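Local coordinates for antistasin (Haementeria officinalis, PDB 1SKZ), which inhibits blood coagulation factor Xa as a disulfide-rich leech serine protease inhibitor and probably also binds heparin, at residues C19-D24 / S74-K79; I86-R89 / G95-R98; V31-R34 / G40-R43. All coordinates share one frame; numbering follows the deposited sequence.

Contact 1: residues C19-D24 / S74-K79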
ATOM      1  N   CYS A  19      -1.065  -2.094 -13.918  1.00 20.36           N
ATOM      2  CA  CYS A  19      -2.385  -1.559 -14.190  1.00 20.75           C
ATOM      3  C   CYS A  19      -3.016  -0.758 -13.044  1.00 18.98           C
ATOM      4  O   CYS A  19      -3.035  -1.211 -11.886  1.00 18.15           O
ATOM      5  CB  CYS A  19      -3.291  -2.702 -14.587  1.00 22.96           C
ATOM      6  SG  CYS A  19      -4.814  -2.093 -15.331  1.00 29.50           S
ATOM      7  N   ASN A  20      -3.435   0.464 -13.362  1.00 16.79           N
ATOM      8  CA  ASN A  20      -4.219   1.286 -12.459  1.00 17.64           C
ATOM      9  C   ASN A  20      -5.706   0.984 -12.642  1.00 19.60           C
ATOM     10  O   ASN A  20      -6.233   1.060 -13.739  1.00 17.89           O
ATOM     11  CB  ASN A  20      -3.934   2.774 -12.703  1.00 18.09           C
ATOM     12  CG  ASN A  20      -4.627   3.689 -11.691  1.00 18.55           C
ATOM     13  OD1 ASN A  20      -5.853   3.650 -11.530  1.00 19.36           O
ATOM     14  ND2 ASN A  20      -3.842   4.548 -11.034  1.00 18.48           N
ATOM     15  N   ILE A  21      -6.340   0.517 -11.569  1.00 19.01           N
ATOM     16  CA  ILE A  21      -7.634  -0.103 -11.662  1.00 19.43           C
ATOM     17  C   ILE A  21      -8.679   0.989 -11.767  1.00 20.81           C
ATOM     18  O   ILE A  21      -9.760   0.774 -12.300  1.00 21.09           O
ATOM     19  CB  ILE A  21      -7.901  -1.001 -10.429  1.00 20.70           C
ATOM     20  CG1 ILE A  21      -8.979  -2.025 -10.785  1.00 21.70           C
ATOM     21  CG2 ILE A  21      -8.245  -0.116  -9.169  1.00 18.35           C
ATOM     22  CD1 ILE A  21      -9.446  -2.846  -9.632  1.00 24.33           C
ATOM     23  N   ILE A  22      -8.304   2.194 -11.374  1.00 20.80           N
ATOM     24  CA  ILE A  22      -9.199   3.320 -11.529  1.00 24.45           C
ATOM     25  C   ILE A  22      -9.221   3.840 -12.977  1.00 26.12           C
ATOM     26  O   ILE A  22     -10.295   3.909 -13.598  1.00 26.12           O
ATOM     27  CB  ILE A  22      -8.844   4.465 -10.537  1.00 24.28           C
ATOM     28  CG1 ILE A  22      -9.081   3.990  -9.097  1.00 21.76           C
ATOM     29  CG2 ILE A  22      -9.742   5.680 -10.779  1.00 23.43           C
ATOM     30  CD1 ILE A  22      -8.861   5.090  -8.048  1.00 21.89           C
ATOM     31  N   THR A  23      -8.050   4.106 -13.538  1.00 26.78           N
ATOM     32  CA  THR A  23      -7.985   4.777 -14.831  1.00 29.18           C
ATOM     33  C   THR A  23      -7.872   3.782 -15.966  1.00 30.73           C
ATOM     34  O   THR A  23      -8.117   4.123 -17.114  1.00 31.21           O
ATOM     35  CB  THR A  23      -6.799   5.771 -14.913  1.00 28.60           C
ATOM     36  OG1 THR A  23      -5.554   5.072 -14.726  1.00 28.89           O
ATOM     37  CG2 THR A  23      -6.943   6.850 -13.860  1.00 27.22           C
ATOM     38  N   ASP A  24      -7.614   2.535 -15.605  1.00 31.75           N
ATOM     39  CA  ASP A  24      -7.327   1.448 -16.533  1.00 33.92           C
ATOM     40  C   ASP A  24      -6.178   1.718 -17.503  1.00 34.88           C
ATOM     41  O   ASP A  24      -6.053   1.051 -18.555  1.00 34.74           O
ATOM     42  CB  ASP A  24      -8.584   1.027 -17.284  1.00 34.84           C
ATOM     43  CG  ASP A  24      -8.607  -0.454 -17.556  1.00 36.75           C
ATOM     44  OD1 ASP A  24      -7.747  -1.201 -17.009  1.00 36.48           O
ATOM     45  OD2 ASP A  24      -9.468  -0.881 -18.355  1.00 38.48           O
ATOM     46  N   SER A  74     -17.569   2.583  -7.651  1.00 17.77           N
ATOM     47  CA  SER A  74     -16.147   2.907  -7.550  1.00 17.90           C
ATOM     48  C   SER A  74     -15.400   1.737  -8.129  1.00 17.16           C
ATOM     49  O   SER A  74     -15.602   0.604  -7.683  1.00 20.57           O
ATOM     50  CB  SER A  74     -15.734   3.094  -6.080  1.00 16.97           C
ATOM     51  OG  SER A  74     -14.324   3.190  -6.003  1.00 17.64           O
ATOM     52  N   ARG A  75     -14.489   2.015  -9.052  1.00 18.71           N
ATOM     53  CA  ARG A  75     -13.597   1.007  -9.594  1.00 20.83           C
ATOM     54  C   ARG A  75     -12.597   0.540  -8.546  1.00 21.87           C
ATOM     55  O   ARG A  75     -11.879  -0.442  -8.779  1.00 22.52           O
ATOM     56  CB  ARG A  75     -12.811   1.557 -10.793  1.00 25.82           C
ATOM     57  CG  ARG A  75     -13.591   1.695 -12.134  1.00 32.71           C
ATOM     58  CD  ARG A  75     -12.951   2.813 -12.971  1.00 39.42           C
ATOM     59  NE  ARG A  75     -13.846   3.425 -13.964  1.00 45.96           N
ATOM     60  CZ  ARG A  75     -14.902   4.205 -13.690  1.00 48.02           C
ATOM     61  NH1 ARG A  75     -15.246   4.498 -12.428  1.00 50.03           N
ATOM     62  NH2 ARG A  75     -15.671   4.629 -14.692  1.00 48.56           N
ATOM     63  N   LEU A  76     -12.407   1.334  -7.488  1.00 19.18           N
ATOM     64  CA  LEU A  76     -11.552   0.912  -6.400  1.00 15.77           C
ATOM     65  C   LEU A  76     -12.226  -0.168  -5.558  1.00 15.87           C
ATOM     66  O   LEU A  76     -11.602  -1.161  -5.163  1.00 16.15           O
ATOM     67  CB  LEU A  76     -11.175   2.108  -5.519  1.00 14.31           C
ATOM     68  CG  LEU A  76     -10.048   1.832  -4.496  1.00 11.80           C
ATOM     69  CD1 LEU A  76      -8.756   1.424  -5.219  1.00 10.20           C
ATOM     70  CD2 LEU A  76      -9.825   3.095  -3.629  1.00 13.06           C
ATOM     71  N   THR A  77     -13.481   0.058  -5.198  1.00 16.76           N
ATOM     72  CA  THR A  77     -14.159  -0.822  -4.250  1.00 15.45           C
ATOM     73  C   THR A  77     -15.188  -1.771  -4.901  1.00 16.10           C
ATOM     74  O   THR A  77     -15.783  -2.580  -4.202  1.00 16.91           O
ATOM     75  CB  THR A  77     -14.901  -0.013  -3.184  1.00 16.06           C
ATOM     76  OG1 THR A  77     -15.950   0.739  -3.813  1.00 15.88           O
ATOM     77  CG2 THR A  77     -13.929   0.963  -2.441  1.00 15.12           C
ATOM     78  N   ASN A  78     -15.551  -1.481  -6.155  1.00 17.85           N
ATOM     79  CA  ASN A  78     -16.684  -2.125  -6.849  1.00 19.51           C
ATOM     80  C   ASN A  78     -17.975  -2.063  -6.039  1.00 20.94           C
ATOM     81  O   ASN A  78     -18.815  -2.967  -6.112  1.00 20.68           O
ATOM     82  CB  ASN A  78     -16.363  -3.588  -7.197  1.00 19.02           C
ATOM     83  CG  ASN A  78     -15.576  -3.716  -8.477  1.00 20.57           C
ATOM     84  OD1 ASN A  78     -15.422  -2.762  -9.232  1.00 22.47           O
ATOM     85  ND2 ASN A  78     -15.064  -4.901  -8.733  1.00 24.72           N
ATOM     86  N   LYS A  79     -18.148  -0.975  -5.293  1.00 20.34           N
ATOM     87  CA  LYS A  79     -19.417  -0.695  -4.618  1.00 19.81           C
ATOM     88  C   LYS A  79     -19.880   0.659  -5.108  1.00 16.56           C
ATOM     89  O   LYS A  79     -19.106   1.390  -5.729  1.00 15.41           O
ATOM     90  CB  LYS A  79     -19.247  -0.663  -3.087  1.00 21.60           C
ATOM     91  CG  LYS A  79     -18.810  -1.975  -2.524  1.00 25.35           C
ATOM     92  CD  LYS A  79     -18.615  -1.903  -1.013  1.00 30.60           C
ATOM     93  CE  LYS A  79     -18.707  -3.323  -0.409  1.00 33.70           C
ATOM     94  NZ  LYS A  79     -18.338  -3.392   1.061  1.00 37.85           N
TER
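Ile-21 and Arg-75 each rest carbon atoms against the other's backbone carbonyl, and this exchange is the tight part of the contact. With CG1 anti to the backbone N (chi1 -159°), the Ile-21 side chain lies along the facing turn, its CD1 3.5 Å from Arg-75 O. In return, Arg-75 CB sits 3.5 Å from Ile-21 O, and its chain runs on extended, packing closely through CD against the carbonyl of Ile-22. Further in, Ile-21 CG2 meets Leu-76 CD1 at 4.3 Å, and Leu-76 is buried with its side chain also packed on Arg-43. The loose side begins at NE and the guanidinium of Arg-75, which is exposed at the surface. Each turn is held from within: Asn-20 OD1 accepts from Thr-23 N at 3.0 Å, an Asx motif, while Ser-74 OG receives weak bonds from the N atoms of Leu-76 and Thr-77. The turns follow Cys-19 and Cys-73, equivalent half-cystines in the two homologous halves, so like turns face each other near the centre of the chain. Van der Waals packing joins them without a direct hydrogen bond, which suggests that the turns are matched by shape rather than by polar pairing.

Contact 2: residues I86-R89 / G95-R98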
ATOM      1  N   ILE A  86     -20.690  15.422  -8.763  1.00 21.80           N
ATOM      2  CA  ILE A  86     -20.067  16.169  -7.681  1.00 23.44           C
ATOM      3  C   ILE A  86     -20.164  17.683  -7.893  1.00 25.37           C
ATOM      4  O   ILE A  86     -19.633  18.446  -7.088  1.00 27.20           O
ATOM      5  CB  ILE A  86     -18.569  15.731  -7.509  1.00 23.32           C
ATOM      6  CG1 ILE A  86     -17.754  16.083  -8.752  1.00 21.40           C
ATOM      7  CG2 ILE A  86     -18.501  14.208  -7.277  1.00 22.62           C
ATOM      8  CD1 ILE A  86     -16.229  16.097  -8.515  1.00 22.76           C
ATOM      9  N   ASN A  87     -20.897  18.107  -8.933  1.00 26.36           N
ATOM     10  CA  ASN A  87     -21.059  19.525  -9.325  1.00 25.78           C
ATOM     11  C   ASN A  87     -19.839  20.348  -9.052  1.00 25.48           C
ATOM     12  O   ASN A  87     -19.864  21.228  -8.205  1.00 26.83           O
ATOM     13  CB  ASN A  87     -22.246  20.179  -8.621  1.00 27.70           C
ATOM     14  CG  ASN A  87     -22.635  21.550  -9.237  1.00 30.06           C
ATOM     15  OD1 ASN A  87     -22.436  21.835 -10.439  1.00 27.32           O
ATOM     16  ND2 ASN A  87     -23.215  22.395  -8.395  1.00 31.08           N
ATOM     17  N   CYS A  88     -18.791  20.099  -9.820  1.00 23.77           N
ATOM     18  CA  CYS A  88     -17.507  20.699  -9.571  1.00 23.39           C
ATOM     19  C   CYS A  88     -17.097  21.395 -10.856  1.00 24.68           C
ATOM     20  O   CYS A  88     -17.017  20.756 -11.910  1.00 24.89           O
ATOM     21  CB  CYS A  88     -16.483  19.610  -9.225  1.00 23.65           C
ATOM     22  SG  CYS A  88     -14.901  20.305  -8.690  1.00 23.92           S
ATOM     23  N   ARG A  89     -16.805  22.689 -10.766  1.00 25.91           N
ATOM     24  CA  ARG A  89     -16.361  23.448 -11.921  1.00 26.48           C
ATOM     25  C   ARG A  89     -14.960  24.024 -11.740  1.00 27.86           C
ATOM     26  O   ARG A  89     -14.530  24.911 -12.507  1.00 27.70           O
ATOM     27  CB  ARG A  89     -17.386  24.541 -12.237  1.00 26.69           C
ATOM     28  CG  ARG A  89     -18.741  23.975 -12.711  1.00 26.93           C
ATOM     29  CD  ARG A  89     -18.581  22.972 -13.867  1.00 27.01           C
ATOM     30  NE  ARG A  89     -19.864  22.404 -14.305  1.00 27.90           N
ATOM     31  CZ  ARG A  89     -20.298  21.181 -14.003  1.00 29.28           C
ATOM     32  NH1 ARG A  89     -19.525  20.374 -13.277  1.00 26.10           N
ATOM     33  NH2 ARG A  89     -21.477  20.743 -14.478  1.00 28.70           N
ATOM     34  N   GLY A  95      -5.410  17.772 -11.424  1.00 40.31           N
ATOM     35  CA  GLY A  95      -6.703  17.108 -11.388  1.00 34.85           C
ATOM     36  C   GLY A  95      -7.257  17.001  -9.977  1.00 30.97           C
ATOM     37  O   GLY A  95      -6.588  17.382  -8.990  1.00 31.48           O
ATOM     38  N   LEU A  96      -8.447  16.425  -9.870  1.00 24.60           N
ATOM     39  CA  LEU A  96      -9.198  16.431  -8.620  1.00 23.17           C
ATOM     40  C   LEU A  96      -8.715  15.357  -7.604  1.00 21.96           C
ATOM     41  O   LEU A  96      -8.306  14.236  -7.969  1.00 21.97           O
ATOM     42  CB  LEU A  96     -10.705  16.222  -8.910  1.00 23.97           C
ATOM     43  CG  LEU A  96     -11.567  17.288  -9.634  1.00 23.71           C
ATOM     44  CD1 LEU A  96     -12.928  16.711  -9.927  1.00 21.83           C
ATOM     45  CD2 LEU A  96     -11.689  18.577  -8.815  1.00 21.85           C
ATOM     46  N   LYS A  97      -8.896  15.655  -6.328  1.00 20.65           N
ATOM     47  CA  LYS A  97      -8.571  14.684  -5.284  1.00 19.97           C
ATOM     48  C   LYS A  97      -9.528  13.500  -5.383  1.00 17.29           C
ATOM     49  O   LYS A  97     -10.705  13.675  -5.696  1.00 17.42           O
ATOM     50  CB  LYS A  97      -8.701  15.320  -3.884  1.00 19.31           C
ATOM     51  CG  LYS A  97      -7.652  16.381  -3.553  1.00 21.30           C
ATOM     52  CD  LYS A  97      -7.852  16.899  -2.108  1.00 23.16           C
ATOM     53  CE  LYS A  97      -6.834  17.996  -1.723  1.00 24.72           C
ATOM     54  NZ  LYS A  97      -7.237  18.663  -0.424  1.00 24.65           N
ATOM     55  N   ARG A  98      -9.045  12.321  -4.994  1.00 15.50           N
ATOM     56  CA  ARG A  98      -9.910  11.188  -4.684  1.00 15.26           C
ATOM     57  C   ARG A  98      -9.901  10.917  -3.181  1.00 14.20           C
ATOM     58  O   ARG A  98      -8.912  11.188  -2.483  1.00 13.08           O
ATOM     59  CB  ARG A  98      -9.451   9.925  -5.435  1.00 15.46           C
ATOM     60  CG  ARG A  98      -9.580  10.098  -6.913  1.00 17.72           C
ATOM     61  CD  ARG A  98      -9.341   8.825  -7.619  1.00 21.71           C
ATOM     62  NE  ARG A  98      -9.424   8.985  -9.072  1.00 22.07           N
ATOM     63  CZ  ARG A  98     -10.551   8.932  -9.774  1.00 21.83           C
ATOM     64  NH1 ARG A  98     -11.693   8.537  -9.228  1.00 19.26           N
ATOM     65  NH2 ARG A  98     -10.496   9.206 -11.066  1.00 25.39           N
TER
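Leu-96, on strand 96-98, reaches across to Ile-86 and Cys-88 and carries the whole contact on its two methyl groups. Its CB leaves the strand toward the facing loop and serves as the spacer. CG follows, set anti to the carbonyl carbon (chi1 -68°), and there the chain forks so that each prong finds its own partner. CD1 goes to Ile-86, meeting CD1 of that residue at 3.6 Å, the two side chains tip to tip. CD2 goes to the sulfur, 3.6 Å from Cys-88 SG, which is itself tied to Cys-106 by a disulfide. Leu-96 therefore packs against a covalent anchor of the loop as well as against an aliphatic end. The backbones stay well apart, with the CA atoms of Cys-88 and Leu-96 9.4 Å from each other, and side chains alone span the gap.

Beyond the sulfur the loop turns outward. Arg-89 points away from the strand, yet its guanidinium curls back: NH1 donates to Cys-88 O at 2.9 Å with an N-H...O angle of 159°. The acceptor lies in the guanidinium plane, whereas the donor stands well above the carbonyl plane. One face of the same group has Asn-87 OD1 over its centre. Arg-89 and Asn-87 each touch a crystal neighbour, so this curled form may owe something to the lattice. Arg-89 supplies the N-terminal side of the second reactive bond, Arg-89–Lys-90, and the arrangement is that of a serine protease inhibitor's reactive-site loop, exposed at its arginine and anchored through the neighbouring disulfide.

Contact 3: residues V31-R34 / G40-R43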
ATOM      1  N   VAL A  31       3.943  -4.098  -8.110  1.00 31.26           N
ATOM      2  CA  VAL A  31       4.263  -4.649  -6.801  1.00 32.72           C
ATOM      3  C   VAL A  31       5.741  -5.092  -6.811  1.00 32.18           C
ATOM      4  O   VAL A  31       6.193  -5.733  -7.756  1.00 31.22           O
ATOM      5  CB  VAL A  31       3.317  -5.850  -6.514  1.00 33.34           C
ATOM      6  CG1 VAL A  31       3.667  -6.529  -5.203  1.00 34.49           C
ATOM      7  CG2 VAL A  31       1.876  -5.368  -6.521  1.00 34.54           C
ATOM      8  N   ARG A  32       6.518  -4.670  -5.819  1.00 32.68           N
ATOM      9  CA  ARG A  32       7.949  -4.969  -5.874  1.00 33.18           C
ATOM     10  C   ARG A  32       8.192  -6.257  -5.115  1.00 30.12           C
ATOM     11  O   ARG A  32       9.133  -6.344  -4.352  1.00 34.66           O
ATOM     12  CB  ARG A  32       8.817  -3.856  -5.245  1.00 35.55           C
ATOM     13  CG  ARG A  32       8.779  -2.495  -5.912  1.00 38.77           C
ATOM     14  CD  ARG A  32       7.483  -1.821  -5.521  1.00 43.84           C
ATOM     15  NE  ARG A  32       7.486  -0.355  -5.482  1.00 48.04           N
ATOM     16  CZ  ARG A  32       7.582   0.445  -6.546  1.00 50.05           C
ATOM     17  NH1 ARG A  32       8.193   0.023  -7.664  1.00 52.02           N
ATOM     18  NH2 ARG A  32       7.266   1.728  -6.415  1.00 48.27           N
ATOM     19  N   CYS A  33       7.288  -7.223  -5.247  1.00 26.67           N
ATOM     20  CA  CYS A  33       7.435  -8.500  -4.573  1.00 20.61           C
ATOM     21  C   CYS A  33       6.648  -9.572  -5.313  1.00 21.51           C
ATOM     22  O   CYS A  33       5.836  -9.275  -6.217  1.00 20.96           O
ATOM     23  CB  CYS A  33       6.917  -8.403  -3.147  1.00 19.34           C
ATOM     24  SG  CYS A  33       5.089  -8.409  -3.037  1.00 17.06           S
ATOM     25  N   ARG A  34       6.765 -10.787  -4.782  1.00 21.82           N
ATOM     26  CA  ARG A  34       6.092 -11.972  -5.291  1.00 24.67           C
ATOM     27  C   ARG A  34       5.366 -12.700  -4.159  1.00 21.05           C
ATOM     28  O   ARG A  34       5.170 -13.914  -4.223  1.00 22.55           O
ATOM     29  CB  ARG A  34       7.117 -12.933  -5.924  1.00 28.95           C
ATOM     30  CG  ARG A  34       7.812 -12.395  -7.169  1.00 33.72           C
ATOM     31  CD  ARG A  34       8.792 -13.426  -7.687  1.00 39.65           C
ATOM     32  NE  ARG A  34       9.882 -12.839  -8.471  1.00 45.62           N
ATOM     33  CZ  ARG A  34      10.789 -13.547  -9.145  1.00 47.38           C
ATOM     34  NH1 ARG A  34      10.687 -14.875  -9.217  1.00 48.89           N
ATOM     35  NH2 ARG A  34      11.762 -12.925  -9.794  1.00 49.06           N
ATOM     36  N   GLY A  40      -5.578 -10.991  -2.771  1.00 12.86           N
ATOM     37  CA  GLY A  40      -4.949  -9.942  -3.560  1.00 13.30           C
ATOM     38  C   GLY A  40      -4.221  -8.844  -2.774  1.00 10.59           C
ATOM     39  O   GLY A  40      -4.268  -8.773  -1.564  1.00 10.63           O
ATOM     40  N   PHE A  41      -3.597  -7.945  -3.511  1.00 11.84           N
ATOM     41  CA  PHE A  41      -2.848  -6.813  -2.980  1.00 13.31           C
ATOM     42  C   PHE A  41      -3.737  -5.626  -2.710  1.00 12.95           C
ATOM     43  O   PHE A  41      -4.706  -5.397  -3.407  1.00 12.96           O
ATOM     44  CB  PHE A  41      -1.769  -6.386  -3.986  1.00 12.68           C
ATOM     45  CG  PHE A  41      -0.666  -7.395  -4.162  1.00 14.39           C
ATOM     46  CD1 PHE A  41       0.168  -7.742  -3.089  1.00 12.93           C
ATOM     47  CD2 PHE A  41      -0.455  -8.011  -5.398  1.00 15.95           C
ATOM     48  CE1 PHE A  41       1.178  -8.671  -3.224  1.00 11.03           C
ATOM     49  CE2 PHE A  41       0.578  -8.964  -5.541  1.00 15.99           C
ATOM     50  CZ  PHE A  41       1.400  -9.288  -4.421  1.00 13.57           C
ATOM     51  N   GLN A  42      -3.427  -4.898  -1.649  1.00 13.09           N
ATOM     52  CA  GLN A  42      -4.033  -3.607  -1.367  1.00 13.59           C
ATOM     53  C   GLN A  42      -3.678  -2.609  -2.436  1.00 12.22           C
ATOM     54  O   GLN A  42      -2.703  -2.782  -3.161  1.00 12.94           O
ATOM     55  CB  GLN A  42      -3.580  -3.092   0.008  1.00 14.79           C
ATOM     56  CG  GLN A  42      -4.040  -4.048   1.081  1.00 19.00           C
ATOM     57  CD  GLN A  42      -4.030  -3.455   2.465  1.00 24.63           C
ATOM     58  OE1 GLN A  42      -4.251  -2.248   2.654  1.00 26.84           O
ATOM     59  NE2 GLN A  42      -3.741  -4.303   3.460  1.00 23.98           N
ATOM     60  N   ARG A  43      -4.512  -1.601  -2.594  1.00 11.62           N
ATOM     61  CA  ARG A  43      -4.195  -0.550  -3.539  1.00 14.48           C
ATOM     62  C   ARG A  43      -4.161   0.777  -2.809  1.00 14.34           C
ATOM     63  O   ARG A  43      -4.880   0.975  -1.825  1.00 15.27           O
ATOM     64  CB  ARG A  43      -5.233  -0.513  -4.682  1.00 16.49           C
ATOM     65  CG  ARG A  43      -5.163  -1.752  -5.596  1.00 20.69           C
ATOM     66  CD  ARG A  43      -5.908  -1.531  -6.882  1.00 23.79           C
ATOM     67  NE  ARG A  43      -5.934  -2.712  -7.746  1.00 24.13           N
ATOM     68  CZ  ARG A  43      -5.299  -2.795  -8.907  1.00 24.42           C
ATOM     69  NH1 ARG A  43      -4.621  -1.755  -9.388  1.00 23.83           N
ATOM     70  NH2 ARG A  43      -5.342  -3.930  -9.573  1.00 25.86           N
TER
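Val-31 and Phe-41 come at each other from opposite directions, and the valine ends up lying on the phenylalanine ring. CG1 of Val-31 stands over one face, 3.9 Å from the centroid of the Phe-41 ring and 20° off its normal, a CH-pi contact displaced toward the rim near CZ. The second methyl takes the other part of the ring, with Val-31 CG2 3.7 Å from Phe-41 CD2, so the forked side chain spans the aromatic surface. With CG turned beside the backbone N (chi1 -68°), Phe-41 sends its ring from strand 41-43 toward the loop. Cys-33 approaches differently: its SG stands 3.9 Å from Phe-41 CE1, oblique to the ring at 57° from the normal, a sulfur-aromatic contact. That sulfur is bonded to Cys-51, and Val-31 also packs on Cys-51, so ring, valine and disulfide gather together. Cys-33 also packs against Tyr-46 of the second subunit. Next along the chain, Arg-34, at the position of the first reactive bond, points away from the strand. The contact is apolar and dispersive; the disulfide ties Cys-33 to Cys-51, outside both segments, so the loop probably owes its hold here to ring packing and that cross-link together.

From the N terminus, residues 19-24 open the widest loop, which contact 1 closes only at 74-79. Nested inside it, contact 3 closes a short loop between 31-34 and strand 41-43, which includes the first reactive bond. Contact 2 follows in series, closing the corresponding loop of the second half between 86-89 and strand 96-98. Contact 1 lies near the middle and touches both others: Arg-43 NH1 makes a probable hydrogen bond with Cys-19 O, and Arg-98 packs on Ile-22. Contacts 2 and 3 do not touch; their centres lie about 28 Å apart, on opposite sides of the chain's centre.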